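Local coordinates for protein carboxylic ester hydrolase (PDB 7K4O) that probably hydrolyses the ester bonds of tannins, as a fungal serine esterase of the tannase family that also binds calcium and zinc, at residues E240-K243 / I244-T248; K301-E304 / V305-I309; R537-D540 / S541-D545. All coordinates share one frame; numbering follows the deposited sequence.

Contact 1: E240-K243 / I244-T248; sequences ELDK and IVNET. With NAG (2-acetamido-2-deoxy-beta-D-glucopyranose), chain G.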
loop_
_atom_site.group_PDB
_atom_site.type_symbol
_atom_site.label_atom_id
_atom_site.label_comp_id
_atom_site.label_asym_id
_atom_site.label_seq_id
_atom_site.Cartn_x
_atom_site.Cartn_y
_atom_site.Cartn_z
ATOM N N GLU A 240 27.647 -3.619 -0.564
ATOM C CA GLU A 240 27.797 -5.066 -0.331
ATOM C C GLU A 240 26.420 -5.734 -0.437
ATOM O O GLU A 240 26.323 -6.828 -1.027
ATOM C CB GLU A 240 28.455 -5.294 1.025
ATOM C CG GLU A 240 28.615 -6.748 1.384
ATOM C CD GLU A 240 29.350 -6.942 2.703
ATOM O OE1 GLU A 240 29.159 -6.106 3.599
ATOM O OE2 GLU A 240 30.131 -7.921 2.815
ATOM N N LEU A 241 25.398 -5.145 0.188
ATOM C CA LEU A 241 24.021 -5.721 0.152
ATOM C C LEU A 241 23.458 -5.595 -1.261
ATOM O O LEU A 241 22.774 -6.544 -1.689
ATOM C CB LEU A 241 23.161 -5.004 1.197
ATOM C CG LEU A 241 23.607 -5.299 2.631
ATOM C CD1 LEU A 241 22.770 -4.607 3.683
ATOM C CD2 LEU A 241 23.632 -6.789 2.888
ATOM N N ASP A 242 23.752 -4.503 -1.952
ATOM C CA ASP A 242 23.272 -4.306 -3.347
ATOM C C ASP A 242 23.866 -5.394 -4.251
ATOM O O ASP A 242 23.160 -5.905 -5.134
ATOM C CB ASP A 242 23.563 -2.914 -3.873
ATOM C CG ASP A 242 22.909 -2.684 -5.224
ATOM O OD1 ASP A 242 21.687 -2.991 -5.364
ATOM O OD2 ASP A 242 23.617 -2.237 -6.138
ATOM N N LYS A 243 25.117 -5.792 -4.001
ATOM C CA LYS A 243 25.729 -6.902 -4.763
ATOM C C LYS A 243 24.984 -8.204 -4.490
ATOM O O LYS A 243 24.696 -8.979 -5.425
ATOM C CB LYS A 243 27.225 -7.008 -4.413
ATOM C CG LYS A 243 27.964 -8.151 -5.102
ATOM C CD LYS A 243 27.799 -8.192 -6.596
ATOM C CE LYS A 243 28.446 -7.012 -7.293
ATOM N NZ LYS A 243 28.918 -7.376 -8.656
ATOM N N ILE A 244 24.604 -8.446 -3.242
ATOM C CA ILE A 244 23.854 -9.678 -2.924
ATOM C C ILE A 244 22.525 -9.647 -3.698
ATOM O O ILE A 244 22.117 -10.712 -4.241
ATOM C CB ILE A 244 23.656 -9.797 -1.400
ATOM C CG1 ILE A 244 24.981 -10.178 -0.721
ATOM C CG2 ILE A 244 22.593 -10.807 -1.046
ATOM C CD1 ILE A 244 25.001 -9.953 0.774
ATOM N N VAL A 245 21.836 -8.510 -3.692
ATOM C CA VAL A 245 20.533 -8.439 -4.435
ATOM C C VAL A 245 20.777 -8.751 -5.927
ATOM O O VAL A 245 20.046 -9.558 -6.503
ATOM C CB VAL A 245 19.894 -7.058 -4.243
ATOM C CG1 VAL A 245 18.735 -6.833 -5.198
ATOM C CG2 VAL A 245 19.483 -6.865 -2.790
ATOM N N ASN A 246 21.745 -8.076 -6.550
ATOM C CA ASN A 246 22.076 -8.267 -7.995
ATOM C C ASN A 246 22.380 -9.735 -8.262
ATOM O O ASN A 246 21.862 -10.264 -9.245
ATOM C CB ASN A 246 23.209 -7.348 -8.472
ATOM C CG ASN A 246 22.766 -5.920 -8.707
ATOM O OD1 ASN A 246 21.567 -5.608 -8.599
ATOM N ND2 ASN A 246 23.713 -5.026 -8.996
ATOM N N GLU A 247 23.174 -10.410 -7.427
ATOM C CA GLU A 247 23.494 -11.851 -7.646
ATOM C C GLU A 247 22.294 -12.749 -7.396
ATOM O O GLU A 247 22.226 -13.855 -8.001
ATOM C CB GLU A 247 24.654 -12.276 -6.746
ATOM C CG GLU A 247 25.957 -11.626 -7.163
ATOM C CD GLU A 247 26.414 -12.095 -8.543
ATOM O OE1 GLU A 247 26.343 -13.305 -8.842
ATOM O OE2 GLU A 247 26.794 -11.249 -9.318
ATOM N N THR A 248 21.372 -12.341 -6.489
ATOM C CA THR A 248 20.128 -13.113 -6.266
ATOM C C THR A 248 19.271 -12.997 -7.537
ATOM O O THR A 248 18.722 -14.012 -7.966
ATOM C CB THR A 248 19.436 -12.633 -4.978
ATOM O OG1 THR A 248 20.353 -12.762 -3.876
ATOM C CG2 THR A 248 18.168 -13.405 -4.704
HETATM C C1 NAG G . 23.489 -3.583 -9.250
HETATM C C2 NAG G . 24.750 -2.715 -9.411
HETATM C C3 NAG G . 24.467 -1.274 -9.801
HETATM C C4 NAG G . 23.700 -1.364 -11.089
HETATM C C5 NAG G . 22.452 -2.217 -10.886
HETATM C C6 NAG G . 21.681 -2.351 -12.187
HETATM C C7 NAG G . 26.512 -3.354 -7.841
HETATM C C8 NAG G . 26.994 -3.206 -6.427
HETATM N N2 NAG G . 25.425 -2.648 -8.136
HETATM O O3 NAG G . 25.713 -0.569 -9.831
HETATM O O4 NAG G . 23.316 -0.040 -11.338
HETATM O O5 NAG G . 22.738 -3.533 -10.454
HETATM O O6 NAG G . 20.525 -3.124 -11.948
HETATM O O7 NAG G . 27.065 -4.047 -8.667
HETATM O O HOH W 1 20.068 -3.534 -7.414
#
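Asp242 and Asn246, one helical turn apart, hold the first sugar of an N-linked glycan between them. Asn246 ND2 is bonded covalently to C1 of the N-acetylglucosamine, and the acetamide N2 of that sugar donates to Asp242 OD2 at 2.7 Å, an N-H...O angle of 132° making it a bent bond. The other carboxylate oxygen is used as well: a water donates to Asp242 OD1 and to Asn246 OD1 (2.8 Å), tying together two acceptors that could not bond directly. An aspartate suits this place because its two oxygens serve sugar and water at once; its CG lies anti to the backbone N (chi1 -173°), which lets OD2 reach the sugar. Lys243, bent at chi2 and chi3, runs alongside Glu247: Lys243 CD lies 3.9 Å from Glu247 CG, and Lys243 CE 3.5 Å from the acetyl O7. Beneath these side chains lie the regular i to i+4 backbone bonds, such as Asn246 N to Asp242 O (3.0 Å). On another side of helix 238-252, Leu241 CD2 meets Ile244 CD1 at 4.0 Å. Glu240 hydrogen-bonds to Tyr234 and Ser299 and, with Lys243, packs on Tyr283 of strand 282-285; Leu241 and Glu240 also meet helix 300-310.

Contact 2: K301-E304 / V305-I309; sequences KGIE and VAKTI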
loop_
_atom_site.group_PDB
_atom_site.type_symbol
_atom_site.label_atom_id
_atom_site.label_comp_id
_atom_site.label_asym_id
_atom_site.label_seq_id
_atom_site.Cartn_x
_atom_site.Cartn_y
_atom_site.Cartn_z
ATOM N N LYS A 301 30.329 -12.123 7.038
ATOM C CA LYS A 301 29.503 -11.382 8.017
ATOM C C LYS A 301 28.364 -10.689 7.259
ATOM O O LYS A 301 27.279 -10.621 7.829
ATOM C CB LYS A 301 30.314 -10.333 8.764
ATOM C CG LYS A 301 31.180 -10.854 9.899
ATOM C CD LYS A 301 32.119 -9.764 10.409
ATOM C CE LYS A 301 33.189 -10.218 11.376
ATOM N NZ LYS A 301 32.610 -10.433 12.716
ATOM N N GLY A 302 28.626 -10.168 6.061
ATOM C CA GLY A 302 27.598 -9.503 5.231
ATOM C C GLY A 302 26.518 -10.493 4.851
ATOM O O GLY A 302 25.308 -10.172 4.964
ATOM N N ILE A 303 26.922 -11.682 4.441
ATOM C CA ILE A 303 25.983 -12.782 4.125
ATOM C C ILE A 303 25.208 -13.164 5.392
ATOM O O ILE A 303 24.003 -13.428 5.299
ATOM C CB ILE A 303 26.736 -13.963 3.494
ATOM C CG1 ILE A 303 27.098 -13.605 2.057
ATOM C CG2 ILE A 303 25.929 -15.242 3.594
ATOM C CD1 ILE A 303 28.069 -14.553 1.441
ATOM N N GLU A 304 25.862 -13.243 6.543
ATOM C CA GLU A 304 25.168 -13.633 7.794
ATOM C C GLU A 304 24.077 -12.580 8.118
ATOM O O GLU A 304 22.955 -12.983 8.462
ATOM C CB GLU A 304 26.159 -13.756 8.957
ATOM C CG GLU A 304 25.547 -14.358 10.206
ATOM C CD GLU A 304 26.508 -14.423 11.400
ATOM O OE1 GLU A 304 27.466 -13.583 11.473
ATOM O OE2 GLU A 304 26.259 -15.247 12.280
ATOM N N VAL A 305 24.403 -11.306 8.016
ATOM C CA VAL A 305 23.425 -10.216 8.246
ATOM C C VAL A 305 22.284 -10.401 7.233
ATOM O O VAL A 305 21.100 -10.394 7.657
ATOM C CB VAL A 305 24.057 -8.831 8.152
ATOM C CG1 VAL A 305 22.998 -7.744 8.001
ATOM C CG2 VAL A 305 24.926 -8.574 9.382
ATOM N N ALA A 306 22.607 -10.618 5.963
ATOM C CA ALA A 306 21.574 -10.651 4.907
ATOM C C ALA A 306 20.673 -11.840 5.177
ATOM O O ALA A 306 19.441 -11.713 5.033
ATOM C CB ALA A 306 22.159 -10.701 3.519
ATOM N N LYS A 307 21.241 -13.000 5.495
ATOM C CA LYS A 307 20.429 -14.204 5.685
ATOM C C LYS A 307 19.524 -13.983 6.893
ATOM O O LYS A 307 18.414 -14.549 6.918
ATOM C CB LYS A 307 21.268 -15.456 5.935
ATOM C CG LYS A 307 21.870 -16.077 4.693
ATOM C CD LYS A 307 22.399 -17.451 5.005
ATOM C CE LYS A 307 22.964 -18.091 3.762
ATOM N NZ LYS A 307 23.331 -19.495 4.027
ATOM N N THR A 308 20.035 -13.321 7.911
ATOM C CA THR A 308 19.279 -13.122 9.172
ATOM C C THR A 308 18.077 -12.191 8.878
ATOM O O THR A 308 16.992 -12.470 9.390
ATOM C CB THR A 308 20.204 -12.623 10.291
ATOM O OG1 THR A 308 21.232 -13.623 10.448
ATOM C CG2 THR A 308 19.447 -12.457 11.582
ATOM N N ILE A 309 18.298 -11.135 8.112
ATOM C CA ILE A 309 17.230 -10.165 7.710
ATOM C C ILE A 309 16.187 -10.942 6.922
ATOM O O ILE A 309 14.990 -10.923 7.270
ATOM C CB ILE A 309 17.800 -8.993 6.929
ATOM C CG1 ILE A 309 18.649 -8.107 7.832
ATOM C CG2 ILE A 309 16.668 -8.197 6.269
ATOM C CD1 ILE A 309 19.473 -7.070 7.113
#
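Glu304 and Thr308 meet in a local contact within a single alpha helix, 300-310, where a threonine hydroxyl folds back onto the carbonyl one turn earlier. The tannase family falls in the alpha/beta-hydrolase clan, and this helix lies outside the nine-stranded sheet, packed with helices 224-232 and 238-252 and away from the ligand and metal sites. Its backbone follows the regular i to i+4 pattern: Val305 N donates to Lys301 O, Ala306 N to Gly302 O at 2.9 Å, and Lys307 N to Ile303 O at 2.8 Å.

The residue types follow the sides of the helix. Gly302 and Ala306 form a small-residue surface, and small residues suit it because another helix packs there: Ile244 of helix 238-252 touches both. Val305 is buried too, its CG2 lying 3.5 Å from Lys301 O. Ile303 and Lys307 run side by side, with Ile303 CG2 4.1 Å from Lys307 CE, so the lysine contributes its aliphatic length to an apolar neighbour. Its extended chain carries NZ on to a salt bridge with Asp274 and a hydrogen bond to Ser276, in the loop where Ile275 also meets Ala306. A lysine thus serves both apolar packing and charge pairing. Thr308 faces helix 224-232, touching Val228 and Leu232, while Glu304, more exposed, also rests against Leu232.

Threonine suits position 308: its side chain packs on the neighbouring helix while the hydroxyl is bonded within its own. With chi1 at -59°, OG1 stands beside the backbone N of Thr308. Glu304 O therefore receives two bonds from one residue, from opposite faces of its carbonyl plane: Thr308 N at 3.0 Å and Thr308 OG1 at 2.7 Å.

Contact 3: R537-D540 / S541-D545; sequences RSID and SWHYD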
loop_
_atom_site.group_PDB
_atom_site.type_symbol
_atom_site.label_atom_id
_atom_site.label_comp_id
_atom_site.label_asym_id
_atom_site.label_seq_id
_atom_site.Cartn_x
_atom_site.Cartn_y
_atom_site.Cartn_z
ATOM N N ARG A 537 4.676 -26.585 -2.980
ATOM C CA ARG A 537 5.942 -26.216 -2.320
ATOM C C ARG A 537 6.084 -24.688 -2.325
ATOM O O ARG A 537 6.495 -24.091 -1.296
ATOM C CB ARG A 537 7.092 -26.919 -3.057
ATOM C CG ARG A 537 8.436 -26.835 -2.363
ATOM C CD ARG A 537 9.439 -27.766 -3.081
ATOM N NE ARG A 537 9.933 -27.159 -4.304
ATOM C CZ ARG A 537 11.090 -26.487 -4.431
ATOM N NH1 ARG A 537 11.388 -25.928 -5.584
ATOM N NH2 ARG A 537 11.968 -26.389 -3.445
ATOM N N SER A 538 5.790 -24.039 -3.445
ATOM C CA SER A 538 5.855 -22.562 -3.542
ATOM C C SER A 538 4.794 -21.954 -2.613
ATOM O O SER A 538 5.135 -20.997 -1.921
ATOM C CB SER A 538 5.666 -22.118 -4.968
ATOM O OG SER A 538 6.783 -22.485 -5.765
ATOM N N ILE A 539 3.562 -22.460 -2.661
ATOM C CA ILE A 539 2.464 -21.872 -1.845
ATOM C C ILE A 539 2.906 -21.927 -0.386
ATOM O O ILE A 539 2.743 -20.934 0.328
ATOM C CB ILE A 539 1.150 -22.600 -2.104
ATOM C CG1 ILE A 539 0.668 -22.287 -3.523
ATOM C CG2 ILE A 539 0.112 -22.305 -1.042
ATOM C CD1 ILE A 539 -0.376 -23.235 -3.999
ATOM N N ASP A 540 3.475 -23.059 0.035
ATOM C CA ASP A 540 3.856 -23.251 1.462
ATOM C C ASP A 540 4.931 -22.249 1.847
ATOM O O ASP A 540 4.971 -21.870 3.034
ATOM C CB ASP A 540 4.330 -24.673 1.740
ATOM C CG ASP A 540 3.265 -25.739 1.657
ATOM O OD1 ASP A 540 2.052 -25.420 1.546
ATOM O OD2 ASP A 540 3.669 -26.933 1.612
ATOM N N SER A 541 5.798 -21.819 0.930
ATOM C CA SER A 541 6.906 -20.880 1.236
ATOM C C SER A 541 6.365 -19.498 1.632
ATOM O O SER A 541 7.114 -18.738 2.221
ATOM C CB SER A 541 7.889 -20.732 0.146
ATOM O OG SER A 541 7.385 -19.986 -0.965
ATOM N N TRP A 542 5.109 -19.200 1.274
ATOM C CA TRP A 542 4.496 -17.876 1.554
ATOM C C TRP A 542 3.740 -17.904 2.878
ATOM O O TRP A 542 3.096 -16.866 3.200
ATOM C CB TRP A 542 3.509 -17.486 0.440
ATOM C CG TRP A 542 4.112 -17.115 -0.869
ATOM C CD1 TRP A 542 4.252 -17.921 -1.963
ATOM C CD2 TRP A 542 4.580 -15.819 -1.269
ATOM N NE1 TRP A 542 4.836 -17.236 -2.979
ATOM C CE2 TRP A 542 5.023 -15.927 -2.604
ATOM C CE3 TRP A 542 4.733 -14.607 -0.607
ATOM C CZ2 TRP A 542 5.585 -14.855 -3.280
ATOM C CZ3 TRP A 542 5.271 -13.535 -1.276
ATOM C CH2 TRP A 542 5.691 -13.654 -2.605
ATOM N N HIS A 543 3.685 -19.044 3.545
ATOM C CA HIS A 543 2.856 -19.212 4.757
ATOM C C HIS A 543 3.786 -19.312 5.955
ATOM O O HIS A 543 4.727 -20.130 5.908
ATOM C CB HIS A 543 1.978 -20.429 4.671
ATOM C CG HIS A 543 0.910 -20.334 3.627
ATOM N ND1 HIS A 543 0.247 -21.458 3.163
ATOM C CD2 HIS A 543 0.360 -19.267 2.996
ATOM C CE1 HIS A 543 -0.670 -21.080 2.277
ATOM N NE2 HIS A 543 -0.617 -19.740 2.146
ATOM N N TYR A 544 3.498 -18.562 7.001
ATOM C CA TYR A 544 4.376 -18.484 8.189
ATOM C C TYR A 544 3.596 -18.803 9.454
ATOM O O TYR A 544 2.478 -18.380 9.664
ATOM C CB TYR A 544 5.087 -17.145 8.265
ATOM C CG TYR A 544 6.022 -16.944 7.108
ATOM C CD1 TYR A 544 7.301 -17.447 7.149
ATOM C CD2 TYR A 544 5.596 -16.337 5.928
ATOM C CE1 TYR A 544 8.175 -17.307 6.086
ATOM C CE2 TYR A 544 6.455 -16.186 4.850
ATOM C CZ TYR A 544 7.747 -16.700 4.921
ATOM O OH TYR A 544 8.600 -16.560 3.873
ATOM N N ASP A 545 4.248 -19.593 10.318
ATOM C CA ASP A 545 3.735 -19.916 11.654
ATOM C C ASP A 545 4.382 -18.946 12.645
ATOM O O ASP A 545 5.620 -19.057 12.924
ATOM C CB ASP A 545 4.039 -21.369 12.007
ATOM C CG ASP A 545 3.625 -21.725 13.423
ATOM O OD1 ASP A 545 2.862 -20.976 14.051
ATOM O OD2 ASP A 545 4.099 -22.758 13.892
HETATM O O HOH W 2 0.776 -23.854 3.859
#
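A chi1 of 72° sets Ser541 OG between its own backbone N and carbonyl carbon, turned back to donate to Ser538 O at 2.6 Å. At His543, chi1 of -67° puts the ring beside its backbone N, alongside Ile539 and over the end of helix 536-541. Ile539 CG2 touches His543 CE1 at 3.6 Å, and Ile539 O lies above the centre of one face of the imidazole, 3.7 Å from its plane.

The backbone is leaving the helix here. Ser541 N still bonds to Arg537 O, four residues back, but is also weakly bonded to Ser538 O. Trp542 N then donates to Ile539 O (3.1 Å) and His543 N to Asp540 O (3.1 Å), each three residues back and from well above the carbonyl plane. Serine suits this turn because its short hydroxyl gives Ser538 O a further donor where regular helix bonding lapses. Trp542 CD1 comes 3.2 Å from Ser538 O, while its NE1 bonds to Asp267 and its ring meets Trp517 edge-to-face. Two polar ends on the helical side tie the turn to its surroundings: Arg537 forms a salt bridge with Asp272, and Ser538 bonds to Arg265.

A water in the plane of the His543 ring, 2.6 Å from ND1, donates to Asp540 OD1, which also bonds to Gln536. With the carboxylate linked through this water, and Glu432 weakly bonded at NE2, a protonated imidazole would probably be favoured electrostatically; the carbonyl oxygen over the ring face might add to this.

In the fold
Contacts 1 and 2 lie on two helices that pack together: Leu241 of contact 1 rests on Ala306 of contact 2, and Glu240 approaches Gly302. Their centres are about 12 Å apart. Contact 3 stands apart, its centre about 24 Å from that of contact 1 and about 22 Å from that of contact 2, where a short helix near the C-terminus gives way to a loop. Contact 1 is mostly buried yet bears a glycan, so its chemistry joins a covalent sugar link and water to apolar packing. Contacts 2 and 3 are partly buried. In all three a hydroxyl donates to a backbone carbonyl, four residues back in the regular helices of contacts 1 and 2 and three back in contact 3.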